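Local coordinates for aminoglycoside acetyltransferase meta-AAC0020 (Uncultured bacterium, PDB 5F47) that acetylates aminoglycoside antibiotics as a GNAT-fold, acetyl-coenzyme A-dependent N-acetyltransferase, an activity that confers resistance, at the interface of chains A and B. Coordinates in Å, arbitrary orientation; residue numbers count along the deposited sequence, not the author numbering. Chains: chain A/B, aminoglycoside acetyltransferase meta-AAC0020.

Three patches make up part of one two-fold symmetric interface, and each recurs with the chains exchanged. Contact 1 pairs the C-terminal strands 145-155 of the two chains, backed by helix 132-139. Contacts 2 and 3 share strands 67-77 and 86-94 of chain A, while chain B's stretch passes from strand end to loop, giving residues 75 and 77-79 to contact 3 and 80-81 to contact 2. Their C-alpha centres lie about 11 Å apart, and each is about 20 Å from contact 1. Strand pairing across the chains and an inserted loop together suggest a genuine dimer, though the structure alone does not prove it.

Contact 1: the interface of chains A and B. Residues chain A 135, 139, 145-148; chain B 149-152.
A:Glu147 and B:His151 face each other where strands 145-155 of the two chains pair antiparallel, in the C-terminal part of the GNAT fold. Their backbones bond in both directions: A:Glu147 N gives to B:His151 O at 2.9 Å, and B:His151 N to A:Glu147 O at 2.8 Å. The tight packing lies on the side facing helix 132-139. There A:Glu146, with CG anti to the backbone N (chi1 166°), runs alongside B:Phe152 and points the same way, its carboxylate turned 48° from the ring. Its CG also presses on B:Val150 CG1 at 3.4 Å. A:Leu135 CD2 comes to the ring edge in plane, 3.8 Å from B:Phe152 CE1, and also touches B:Val150 CG2. A:Arg139 lays its CG against B:Phe152 CE2 and grips the A:Glu146 carboxylate side-on through NE and NH2, one nitrogen to each oxygen, on their syn sides. This salt bridge should fix the rotation of A:Glu146 against the ring and may offset its charge beside apolar neighbours. Toward A:Gln148 the contact is looser and partly mediated by solvent. The amide NE2 of A:Gln148 lies 3.6 Å from B:Val150 CG2, while one water links the amide oxygen A:Gln148 OE1 to the carbonyl B:Val149 O, 2.9 Å from each.

Contact 2: the interface of chains A and B. Residues chain A 24, 28, 31, 35, 37, 57, 73, 90-91; chain B 80-81.
The loop after strand 67-77 of chain B inserts two neighbouring tyrosines, B:Tyr80 and B:Tyr81, into a pocket of the chain A GNAT fold formed by helix 21-34, the loop residues after it, and strands 57-64, 67-77 and 86-94. Both phenols give hydrogen bonds to one carboxylate oxygen: B:Tyr80 OH meets A:Asp91 OD2 at 2.6 Å on the anti side, 24° out of the carboxylate plane, and B:Tyr81 OH meets A:Asp91 OD2 at 2.8 Å from the opposite face, 56° out of plane. B:Tyr80 OH also reaches the hydroxyl A:Thr73 OG1 at 2.8 Å, tip to tip. CG of B:Tyr80 sits between its backbone N and carbonyl carbon (chi1 42°), directing the ring inward among apolar groups. The side chains of A:Phe24 and A:Phe57 run across that of B:Tyr80 at about a right angle, and A:Ile28 CD1 touches B:Tyr80 CB. A:Phe31 backs the carboxylate, A:Asp91 CB lying over one face, and brings CD2 to B:Tyr80 CE1 at 3.7 Å. The methyl A:Met37 CE lies over one face of B:Tyr81, 3.9 Å from the ring centroid; B:Tyr80 CE1 backs the other. Burying both rings would hold the loop of one chain in the other and may stabilise a dimer.

Contact 3: the interface of chains A and B. Residues chain A 51, 75, 77, 88; chain B 75, 77-79.
B:Leu77 packs against A:Tyr75 near the two-fold axis, where the ends of strands 67-77 from two GNAT-family acetyltransferase chains meet. Its CD2 lies 3.8 Å from A:Tyr75 CD2, and the two side chains cross obliquely. B:Leu77 CB sits over the same ring, displaced toward its rim, so the leucine lies along one face of the tyrosine. The first torsion of B:Leu77 sets CG anti to the carbonyl carbon and beside the backbone N (chi1 -52°), from where CD2 reaches A:Tyr75 and CD1 comes to A:Tyr88 CE2 at 4.0 Å, leucine and tyrosine there crossing at about a right angle. The exchanged pair follows the same pattern. A:Leu77 places CD2 over one face of B:Tyr75, toward the rim, 3.8 Å from B:Tyr75 CD2.

At its far end A:Tyr75 turns polar. Its phenol OH donates a hydrogen bond to the backbone carbonyl B:Glu78 O at 2.6 Å; the angle at that carbonyl oxygen, from its carbon to the phenol oxygen, is 150°, and the donor is tilted 25° from the carbonyl plane. The acceptor itself lies at the edge of the ring, in its plane. A:Leu51, from helix 45-52, flanks this bond: its CD1 is 3.8 Å from B:Glu78 O, the side chains of A:Leu51 and B:Glu78 running antiparallel past one another. The other methyl, A:Leu51 CD2, lies 3.6 Å from the carbonyl oxygen B:Gln79 O.

Contact 1: the interface of chains A and B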
ATOM      1  N   LEU A 135     -14.256   7.013  10.364  1.00 19.74           N
ATOM      2  CA  LEU A 135     -14.606   7.879   9.244  1.00 19.41           C
ATOM      3  C   LEU A 135     -14.744   9.320   9.716  1.00 19.83           C
ATOM      4  O   LEU A 135     -14.248  10.235   9.060  1.00 19.84           O
ATOM      5  CB  LEU A 135     -15.898   7.413   8.559  1.00 21.45           C
ATOM      6  CG  LEU A 135     -15.844   6.043   7.865  1.00 21.13           C
ATOM      7  CD1 LEU A 135     -17.212   5.666   7.277  1.00 23.16           C
ATOM      8  CD2 LEU A 135     -14.754   5.950   6.813  1.00 20.65           C
ATOM      9  N   ARG A 139     -12.385  12.349   8.433  1.00 18.55           N
ATOM     10  CA  ARG A 139     -13.034  13.510   7.835  1.00 20.62           C
ATOM     11  C   ARG A 139     -12.657  14.810   8.565  1.00 21.99           C
ATOM     12  O   ARG A 139     -12.645  15.878   7.958  1.00 24.86           O
ATOM     13  CB  ARG A 139     -14.554  13.318   7.803  1.00 21.64           C
ATOM     14  CG  ARG A 139     -14.976  12.340   6.720  1.00 21.37           C
ATOM     15  CD  ARG A 139     -16.414  11.874   6.873  1.00 22.95           C
ATOM     16  NE  ARG A 139     -16.683  10.857   5.868  1.00 23.77           N
ATOM     17  CZ  ARG A 139     -17.564   9.870   5.995  1.00 27.13           C
ATOM     18  NH1 ARG A 139     -18.282   9.748   7.105  1.00 30.03           N
ATOM     19  NH2 ARG A 139     -17.719   9.008   5.003  1.00 28.33           N
ATOM     20  N   ALA A 145      -9.477  14.404  -0.577  1.00 15.60           N
ATOM     21  CA  ALA A 145     -10.552  13.620  -1.168  1.00 15.84           C
ATOM     22  C   ALA A 145     -10.841  12.385  -0.352  1.00 15.10           C
ATOM     23  O   ALA A 145     -10.006  11.922   0.425  1.00 14.23           O
ATOM     24  CB  ALA A 145     -10.212  13.222  -2.604  1.00 19.48           C
ATOM     25  N   GLU A 146     -12.039  11.850  -0.563  1.00 15.64           N
ATOM     26  CA  GLU A 146     -12.521  10.625   0.064  1.00 16.17           C
ATOM     27  C   GLU A 146     -13.183   9.804  -1.027  1.00 16.71           C
ATOM     28  O   GLU A 146     -14.006  10.318  -1.773  1.00 18.58           O
ATOM     29  CB  GLU A 146     -13.517  10.969   1.181  1.00 20.89           C
ATOM     30  CG  GLU A 146     -14.332   9.824   1.695  1.00 23.60           C
ATOM     31  CD  GLU A 146     -15.387  10.255   2.691  1.00 24.27           C
ATOM     32  OE1 GLU A 146     -15.303  11.389   3.222  1.00 23.15           O
ATOM     33  OE2 GLU A 146     -16.304   9.445   2.938  1.00 26.56           O
ATOM     34  N   GLU A 147     -12.830   8.529  -1.122  1.00 14.80           N
ATOM     35  CA  GLU A 147     -13.392   7.673  -2.165  1.00 19.57           C
ATOM     36  C   GLU A 147     -13.819   6.317  -1.611  1.00 16.99           C
ATOM     37  O   GLU A 147     -13.102   5.712  -0.828  1.00 15.53           O
ATOM     38  CB  GLU A 147     -12.378   7.491  -3.303  1.00 25.29           C
ATOM     39  CG  GLU A 147     -12.091   8.821  -4.031  1.00 32.67           C
ATOM     40  CD  GLU A 147     -11.016   8.729  -5.101  1.00 42.98           C
ATOM     41  OE1 GLU A 147     -10.635   7.599  -5.478  1.00 45.81           O
ATOM     42  OE2 GLU A 147     -10.563   9.804  -5.573  1.00 42.67           O
ATOM     43  N   GLN A 148     -14.986   5.845  -2.036  1.00 17.85           N
ATOM     44  CA  GLN A 148     -15.440   4.484  -1.707  1.00 18.40           C
ATOM     45  C   GLN A 148     -14.657   3.456  -2.496  1.00 16.80           C
ATOM     46  O   GLN A 148     -14.529   3.569  -3.722  1.00 18.21           O
ATOM     47  CB  GLN A 148     -16.923   4.324  -2.013  1.00 22.50           C
ATOM     48  CG  GLN A 148     -17.824   5.311  -1.312  1.00 30.48           C
ATOM     49  CD  GLN A 148     -17.872   5.090   0.180  1.00 36.37           C
ATOM     50  OE1 GLN A 148     -18.059   3.960   0.645  1.00 42.54           O
ATOM     51  NE2 GLN A 148     -17.723   6.168   0.943  1.00 40.86           N
TER
ATOM     52  N   VAL B 149     -14.633  -0.374   2.024  1.00 13.85           N
ATOM     53  CA  VAL B 149     -13.766   0.561   2.719  1.00 13.59           C
ATOM     54  C   VAL B 149     -13.814   1.935   2.066  1.00 13.98           C
ATOM     55  O   VAL B 149     -14.493   2.142   1.056  1.00 15.98           O
ATOM     56  CB  VAL B 149     -12.296   0.060   2.770  1.00 15.31           C
ATOM     57  CG1 VAL B 149     -12.221  -1.294   3.487  1.00 16.75           C
ATOM     58  CG2 VAL B 149     -11.710  -0.049   1.372  1.00 15.97           C
ATOM     59  N   VAL B 150     -13.112   2.871   2.694  1.00 13.99           N
ATOM     60  CA  VAL B 150     -13.039   4.252   2.251  1.00 13.70           C
ATOM     61  C   VAL B 150     -11.574   4.661   2.218  1.00 14.75           C
ATOM     62  O   VAL B 150     -10.823   4.339   3.146  1.00 15.82           O
ATOM     63  CB  VAL B 150     -13.831   5.183   3.197  1.00 13.90           C
ATOM     64  CG1 VAL B 150     -13.698   6.630   2.769  1.00 17.31           C
ATOM     65  CG2 VAL B 150     -15.292   4.760   3.257  1.00 17.25           C
ATOM     66  N   HIS B 151     -11.145   5.297   1.135  1.00 13.09           N
ATOM     67  CA  HIS B 151      -9.791   5.848   1.104  1.00 12.48           C
ATOM     68  C   HIS B 151      -9.834   7.343   1.279  1.00 13.62           C
ATOM     69  O   HIS B 151     -10.652   8.014   0.674  1.00 15.03           O
ATOM     70  CB  HIS B 151      -9.064   5.502  -0.206  1.00 13.39           C
ATOM     71  CG  HIS B 151      -8.514   4.108  -0.235  1.00 16.48           C
ATOM     72  ND1 HIS B 151      -7.651   3.676  -1.217  1.00 18.07           N
ATOM     73  CD2 HIS B 151      -8.720   3.048   0.585  1.00 18.04           C
ATOM     74  CE1 HIS B 151      -7.336   2.409  -0.995  1.00 18.04           C
ATOM     75  NE2 HIS B 151      -7.970   2.005   0.090  1.00 17.01           N
ATOM     76  N   PHE B 152      -8.929   7.848   2.109  1.00 11.42           N
ATOM     77  CA  PHE B 152      -8.759   9.286   2.297  1.00 11.68           C
ATOM     78  C   PHE B 152      -7.405   9.680   1.747  1.00 12.77           C
ATOM     79  O   PHE B 152      -6.421   8.986   1.980  1.00 12.51           O
ATOM     80  CB  PHE B 152      -8.859   9.670   3.770  1.00 11.21           C
ATOM     81  CG  PHE B 152     -10.209   9.427   4.359  1.00 13.30           C
ATOM     82  CD1 PHE B 152     -10.496   8.225   4.984  1.00 13.25           C
ATOM     83  CD2 PHE B 152     -11.198  10.400   4.306  1.00 14.99           C
ATOM     84  CE1 PHE B 152     -11.757   7.988   5.531  1.00 14.91           C
ATOM     85  CE2 PHE B 152     -12.460  10.156   4.844  1.00 16.44           C
ATOM     86  CZ  PHE B 152     -12.728   8.963   5.469  1.00 16.33           C
TER
HETATM   87  O   HOH W   1     -17.042   1.319   0.071  1.00 24.29           O

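Contact 2: the interface of chains A and B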
ATOM      1  N   PHE A  24       8.962   1.195  19.197  1.00 17.46           N
ATOM      2  CA  PHE A  24       8.232   0.486  18.148  1.00 16.16           C
ATOM      3  C   PHE A  24       7.458  -0.698  18.738  1.00 16.24           C
ATOM      4  O   PHE A  24       6.286  -0.903  18.404  1.00 16.81           O
ATOM      5  CB  PHE A  24       9.218   0.024  17.061  1.00 16.93           C
ATOM      6  CG  PHE A  24       8.574  -0.561  15.820  1.00 14.93           C
ATOM      7  CD1 PHE A  24       7.284  -0.228  15.432  1.00 13.96           C
ATOM      8  CD2 PHE A  24       9.289  -1.476  15.054  1.00 15.94           C
ATOM      9  CE1 PHE A  24       6.721  -0.772  14.271  1.00 14.52           C
ATOM     10  CE2 PHE A  24       8.740  -2.019  13.900  1.00 16.34           C
ATOM     11  CZ  PHE A  24       7.454  -1.663  13.513  1.00 14.86           C
ATOM     12  N   ILE A  28       3.442  -1.484  18.818  1.00 16.12           N
ATOM     13  CA  ILE A  28       2.815  -2.710  18.325  1.00 15.14           C
ATOM     14  C   ILE A  28       1.922  -3.279  19.420  1.00 16.08           C
ATOM     15  O   ILE A  28       0.810  -3.720  19.150  1.00 15.60           O
ATOM     16  CB  ILE A  28       3.873  -3.728  17.875  1.00 14.47           C
ATOM     17  CG1 ILE A  28       4.604  -3.187  16.640  1.00 15.31           C
ATOM     18  CG2 ILE A  28       3.214  -5.093  17.551  1.00 14.64           C
ATOM     19  CD1 ILE A  28       5.930  -3.860  16.364  1.00 17.31           C
ATOM     20  N   PHE A  31      -1.241  -1.306  19.377  1.00 15.61           N
ATOM     21  CA  PHE A  31      -2.096  -1.814  18.297  1.00 14.81           C
ATOM     22  C   PHE A  31      -2.839  -3.075  18.737  1.00 16.40           C
ATOM     23  O   PHE A  31      -4.036  -3.226  18.488  1.00 16.95           O
ATOM     24  CB  PHE A  31      -1.256  -2.120  17.057  1.00 14.45           C
ATOM     25  CG  PHE A  31      -0.739  -0.897  16.319  1.00 13.88           C
ATOM     26  CD1 PHE A  31      -1.341   0.354  16.434  1.00 14.32           C
ATOM     27  CD2 PHE A  31       0.347  -1.035  15.464  1.00 14.49           C
ATOM     28  CE1 PHE A  31      -0.844   1.462  15.713  1.00 14.94           C
ATOM     29  CE2 PHE A  31       0.828   0.056  14.740  1.00 14.08           C
ATOM     30  CZ  PHE A  31       0.226   1.294  14.874  1.00 13.70           C
ATOM     31  N   PHE A  35      -6.755  -2.560  18.833  1.00 18.88           N
ATOM     32  CA  PHE A  35      -7.454  -3.313  17.786  1.00 18.81           C
ATOM     33  C   PHE A  35      -8.030  -4.625  18.329  1.00 20.93           C
ATOM     34  O   PHE A  35      -8.717  -5.343  17.609  1.00 20.85           O
ATOM     35  CB  PHE A  35      -6.528  -3.596  16.589  1.00 17.19           C
ATOM     36  CG  PHE A  35      -5.941  -2.353  15.951  1.00 16.34           C
ATOM     37  CD1 PHE A  35      -6.632  -1.151  15.962  1.00 17.03           C
ATOM     38  CD2 PHE A  35      -4.676  -2.390  15.349  1.00 15.11           C
ATOM     39  CE1 PHE A  35      -6.066  -0.005  15.381  1.00 15.89           C
ATOM     40  CE2 PHE A  35      -4.119  -1.243  14.767  1.00 14.42           C
ATOM     41  CZ  PHE A  35      -4.822  -0.066  14.784  1.00 15.90           C
ATOM     42  N   MET A  37      -6.607  -7.465  19.029  1.00 19.72           N
ATOM     43  CA  MET A  37      -6.101  -8.613  18.291  1.00 19.75           C
ATOM     44  C   MET A  37      -6.068  -9.864  19.163  1.00 20.40           C
ATOM     45  O   MET A  37      -5.625  -9.824  20.315  1.00 22.94           O
ATOM     46  CB  MET A  37      -4.714  -8.301  17.731  1.00 18.93           C
ATOM     47  CG  MET A  37      -4.711  -7.100  16.784  1.00 17.45           C
ATOM     48  SD  MET A  37      -3.059  -6.716  16.172  1.00 18.12           S
ATOM     49  CE  MET A  37      -2.677  -8.191  15.241  1.00 18.82           C
ATOM     50  N   PHE A  57       9.934   2.800   5.296  1.00 12.86           N
ATOM     51  CA  PHE A  57       9.032   2.591   6.418  1.00 11.99           C
ATOM     52  C   PHE A  57       9.276   3.667   7.469  1.00 12.06           C
ATOM     53  O   PHE A  57      10.409   3.870   7.880  1.00 13.99           O
ATOM     54  CB  PHE A  57       9.244   1.179   6.999  1.00 15.61           C
ATOM     55  CG  PHE A  57       8.288   0.795   8.117  1.00 13.57           C
ATOM     56  CD1 PHE A  57       6.923   0.571   7.860  1.00 12.21           C
ATOM     57  CD2 PHE A  57       8.772   0.644   9.398  1.00 13.81           C
ATOM     58  CE1 PHE A  57       6.070   0.188   8.893  1.00 13.59           C
ATOM     59  CE2 PHE A  57       7.937   0.251  10.435  1.00 13.99           C
ATOM     60  CZ  PHE A  57       6.574   0.041  10.181  1.00 13.87           C
ATOM     61  N   THR A  73       1.891   3.930  11.507  1.00 11.05           N
ATOM     62  CA  THR A  73       2.902   3.322  10.660  1.00 11.22           C
ATOM     63  C   THR A  73       2.626   3.718   9.227  1.00 11.55           C
ATOM     64  O   THR A  73       1.474   3.920   8.842  1.00 11.26           O
ATOM     65  CB  THR A  73       2.899   1.811  10.784  1.00 11.53           C
ATOM     66  OG1 THR A  73       1.592   1.327  10.445  1.00 12.29           O
ATOM     67  CG2 THR A  73       3.248   1.393  12.222  1.00 12.50           C
ATOM     68  N   TYR A  90      -0.644   2.847   7.186  1.00 12.17           N
ATOM     69  CA  TYR A  90      -1.144   1.487   7.314  1.00 11.92           C
ATOM     70  C   TYR A  90      -1.974   1.286   8.573  1.00 11.87           C
ATOM     71  O   TYR A  90      -3.060   0.715   8.505  1.00 15.09           O
ATOM     72  CB  TYR A  90       0.024   0.481   7.263  1.00 13.34           C
ATOM     73  CG  TYR A  90      -0.492  -0.904   7.049  1.00 14.80           C
ATOM     74  CD1 TYR A  90      -0.848  -1.329   5.772  1.00 16.40           C
ATOM     75  CD2 TYR A  90      -0.709  -1.758   8.124  1.00 15.64           C
ATOM     76  CE1 TYR A  90      -1.374  -2.599   5.570  1.00 19.28           C
ATOM     77  CE2 TYR A  90      -1.235  -3.039   7.921  1.00 17.92           C
ATOM     78  CZ  TYR A  90      -1.548  -3.429   6.632  1.00 19.02           C
ATOM     79  OH  TYR A  90      -2.080  -4.677   6.424  1.00 24.89           O
ATOM     80  N   ASP A  91      -1.478   1.739   9.713  1.00 13.10           N
ATOM     81  CA  ASP A  91      -2.227   1.694  10.967  1.00 13.59           C
ATOM     82  C   ASP A  91      -2.130   3.016  11.687  1.00 13.14           C
ATOM     83  O   ASP A  91      -1.119   3.697  11.592  1.00 14.73           O
ATOM     84  CB  ASP A  91      -1.688   0.616  11.909  1.00 14.11           C
ATOM     85  CG  ASP A  91      -2.251  -0.753  11.654  1.00 16.72           C
ATOM     86  OD1 ASP A  91      -3.472  -0.902  11.435  1.00 19.11           O
ATOM     87  OD2 ASP A  91      -1.459  -1.717  11.722  1.00 17.34           O
TER
ATOM     88  N   TYR B  80       4.860  -5.924  10.699  1.00 14.54           N
ATOM     89  CA  TYR B  80       5.228  -6.019  12.107  1.00 15.31           C
ATOM     90  C   TYR B  80       4.288  -6.959  12.872  1.00 15.86           C
ATOM     91  O   TYR B  80       4.524  -7.231  14.036  1.00 18.59           O
ATOM     92  CB  TYR B  80       5.264  -4.622  12.768  1.00 15.84           C
ATOM     93  CG  TYR B  80       4.122  -3.727  12.353  1.00 15.34           C
ATOM     94  CD1 TYR B  80       2.912  -3.737  13.039  1.00 15.85           C
ATOM     95  CD2 TYR B  80       4.259  -2.873  11.251  1.00 14.69           C
ATOM     96  CE1 TYR B  80       1.866  -2.920  12.641  1.00 15.78           C
ATOM     97  CE2 TYR B  80       3.217  -2.069  10.844  1.00 15.77           C
ATOM     98  CZ  TYR B  80       2.030  -2.087  11.546  1.00 16.53           C
ATOM     99  OH  TYR B  80       0.998  -1.273  11.132  1.00 15.31           O
ATOM    100  N   TYR B  81       3.230  -7.453  12.222  1.00 15.47           N
ATOM    101  CA  TYR B  81       2.349  -8.441  12.850  1.00 17.68           C
ATOM    102  C   TYR B  81       2.776  -9.891  12.572  1.00 20.49           C
ATOM    103  O   TYR B  81       2.292 -10.810  13.235  1.00 22.39           O
ATOM    104  CB  TYR B  81       0.908  -8.258  12.363  1.00 18.82           C
ATOM    105  CG  TYR B  81       0.231  -6.964  12.786  1.00 16.10           C
ATOM    106  CD1 TYR B  81       0.277  -6.525  14.098  1.00 17.31           C
ATOM    107  CD2 TYR B  81      -0.434  -6.191  11.847  1.00 16.62           C
ATOM    108  CE1 TYR B  81      -0.345  -5.337  14.474  1.00 17.88           C
ATOM    109  CE2 TYR B  81      -1.068  -5.007  12.211  1.00 16.01           C
ATOM    110  CZ  TYR B  81      -1.025  -4.597  13.518  1.00 17.27           C
ATOM    111  OH  TYR B  81      -1.642  -3.416  13.904  1.00 18.21           O
TER

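Contact 3: the interface of chains A and B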
ATOM      1  N   LEU A  51      12.792  -4.273   9.944  1.00 16.78           N
ATOM      2  CA  LEU A  51      11.723  -3.453   9.395  1.00 16.54           C
ATOM      3  C   LEU A  51      11.963  -1.979   9.714  1.00 16.86           C
ATOM      4  O   LEU A  51      11.832  -1.114   8.842  1.00 15.71           O
ATOM      5  CB  LEU A  51      10.371  -3.926   9.940  1.00 16.10           C
ATOM      6  CG  LEU A  51       9.135  -3.110   9.578  1.00 15.03           C
ATOM      7  CD1 LEU A  51       9.078  -2.861   8.086  1.00 15.78           C
ATOM      8  CD2 LEU A  51       7.911  -3.885  10.045  1.00 16.16           C
ATOM      9  N   TYR A  75       4.141   3.354   4.926  1.00 10.70           N
ATOM     10  CA  TYR A  75       5.043   2.803   3.918  1.00 10.88           C
ATOM     11  C   TYR A  75       5.204   3.767   2.763  1.00 12.63           C
ATOM     12  O   TYR A  75       4.232   4.346   2.289  1.00 14.09           O
ATOM     13  CB  TYR A  75       4.527   1.465   3.368  1.00 11.83           C
ATOM     14  CG  TYR A  75       4.454   0.347   4.368  1.00 12.85           C
ATOM     15  CD1 TYR A  75       3.328   0.173   5.167  1.00 13.95           C
ATOM     16  CD2 TYR A  75       5.502  -0.567   4.498  1.00 12.01           C
ATOM     17  CE1 TYR A  75       3.262  -0.871   6.091  1.00 12.23           C
ATOM     18  CE2 TYR A  75       5.439  -1.604   5.415  1.00 12.43           C
ATOM     19  CZ  TYR A  75       4.309  -1.753   6.195  1.00 13.63           C
ATOM     20  OH  TYR A  75       4.246  -2.753   7.105  1.00 14.78           O
ATOM     21  N   LEU A  77       5.730   4.312  -1.082  1.00 12.66           N
ATOM     22  CA  LEU A  77       5.555   3.629  -2.373  1.00 12.09           C
ATOM     23  C   LEU A  77       6.141   4.560  -3.442  1.00 12.32           C
ATOM     24  O   LEU A  77       5.529   5.576  -3.810  1.00 14.27           O
ATOM     25  CB  LEU A  77       4.082   3.340  -2.651  1.00 13.56           C
ATOM     26  CG  LEU A  77       3.257   2.646  -1.551  1.00 13.31           C
ATOM     27  CD1 LEU A  77       1.792   2.555  -1.955  1.00 15.06           C
ATOM     28  CD2 LEU A  77       3.780   1.253  -1.225  1.00 14.73           C
ATOM     29  N   TYR A  88       1.720   5.541   2.278  1.00 11.24           N
ATOM     30  CA  TYR A  88       0.558   4.741   2.633  1.00 10.54           C
ATOM     31  C   TYR A  88       0.540   4.580   4.148  1.00 10.81           C
ATOM     32  O   TYR A  88       1.378   3.864   4.710  1.00 12.29           O
ATOM     33  CB  TYR A  88       0.661   3.380   1.932  1.00 12.40           C
ATOM     34  CG  TYR A  88      -0.424   2.341   2.156  1.00 14.88           C
ATOM     35  CD1 TYR A  88      -1.651   2.653   2.704  1.00 16.70           C
ATOM     36  CD2 TYR A  88      -0.188   1.024   1.789  1.00 20.23           C
ATOM     37  CE1 TYR A  88      -2.631   1.671   2.893  1.00 20.17           C
ATOM     38  CE2 TYR A  88      -1.141   0.046   1.962  1.00 23.70           C
ATOM     39  CZ  TYR A  88      -2.352   0.372   2.513  1.00 22.62           C
ATOM     40  OH  TYR A  88      -3.290  -0.624   2.676  1.00 26.01           O
TER
ATOM     41  N   TYR B  75       3.755  -4.163  -4.705  1.00 13.09           N
ATOM     42  CA  TYR B  75       4.708  -3.730  -3.682  1.00 11.71           C
ATOM     43  C   TYR B  75       4.729  -4.718  -2.531  1.00 12.14           C
ATOM     44  O   TYR B  75       3.677  -5.125  -2.028  1.00 14.67           O
ATOM     45  CB  TYR B  75       4.321  -2.353  -3.125  1.00 11.21           C
ATOM     46  CG  TYR B  75       4.395  -1.226  -4.117  1.00 13.44           C
ATOM     47  CD1 TYR B  75       3.315  -0.949  -4.952  1.00 11.49           C
ATOM     48  CD2 TYR B  75       5.527  -0.433  -4.206  1.00 13.50           C
ATOM     49  CE1 TYR B  75       3.370   0.099  -5.869  1.00 12.29           C
ATOM     50  CE2 TYR B  75       5.597   0.632  -5.126  1.00 13.51           C
ATOM     51  CZ  TYR B  75       4.510   0.874  -5.962  1.00 15.25           C
ATOM     52  OH  TYR B  75       4.547   1.925  -6.855  1.00 15.63           O
ATOM     53  N   LEU B  77       5.145  -5.355   1.245  1.00 12.12           N
ATOM     54  CA  LEU B  77       5.063  -4.681   2.538  1.00 12.58           C
ATOM     55  C   LEU B  77       5.456  -5.642   3.658  1.00 12.57           C
ATOM     56  O   LEU B  77       4.667  -6.514   4.050  1.00 13.62           O
ATOM     57  CB  LEU B  77       3.647  -4.149   2.773  1.00 14.15           C
ATOM     58  CG  LEU B  77       3.029  -3.273   1.672  1.00 16.47           C
ATOM     59  CD1 LEU B  77       1.609  -2.868   2.069  1.00 17.57           C
ATOM     60  CD2 LEU B  77       3.887  -2.038   1.353  1.00 17.27           C
ATOM     61  N   GLU B  78       6.677  -5.501   4.160  1.00 13.69           N
ATOM     62  CA  GLU B  78       7.102  -6.267   5.325  0.58 14.12           C
ATOM     63  C   GLU B  78       6.249  -5.874   6.519  1.00 14.69           C
ATOM     64  O   GLU B  78       6.005  -4.686   6.736  1.00 14.25           O
ATOM     65  CB  GLU B  78       8.579  -6.028   5.615  0.58 16.11           C
ATOM     66  CG  GLU B  78       9.503  -6.511   4.517  0.58 17.29           C
ATOM     67  CD  GLU B  78       9.676  -8.021   4.483  0.58 20.15           C
ATOM     68  OE1 GLU B  78      10.118  -8.529   3.432  0.58 21.58           O
ATOM     69  OE2 GLU B  78       9.400  -8.694   5.502  0.58 20.59           O
ATOM     70  N   GLN B  79       5.790  -6.870   7.278  1.00 13.63           N
ATOM     71  CA  GLN B  79       4.876  -6.643   8.398  1.00 12.67           C
ATOM     72  C   GLN B  79       5.524  -6.601   9.768  1.00 13.76           C
ATOM     73  O   GLN B  79       6.593  -7.181   9.987  1.00 15.22           O
ATOM     74  CB  GLN B  79       3.814  -7.742   8.466  1.00 15.14           C
ATOM     75  CG  GLN B  79       2.921  -7.841   7.245  1.00 17.67           C
ATOM     76  CD  GLN B  79       1.755  -8.752   7.525  1.00 18.61           C
ATOM     77  OE1 GLN B  79       0.749  -8.329   8.098  1.00 21.73           O
ATOM     78  NE2 GLN B  79       1.894 -10.031   7.160  1.00 18.45           N
TER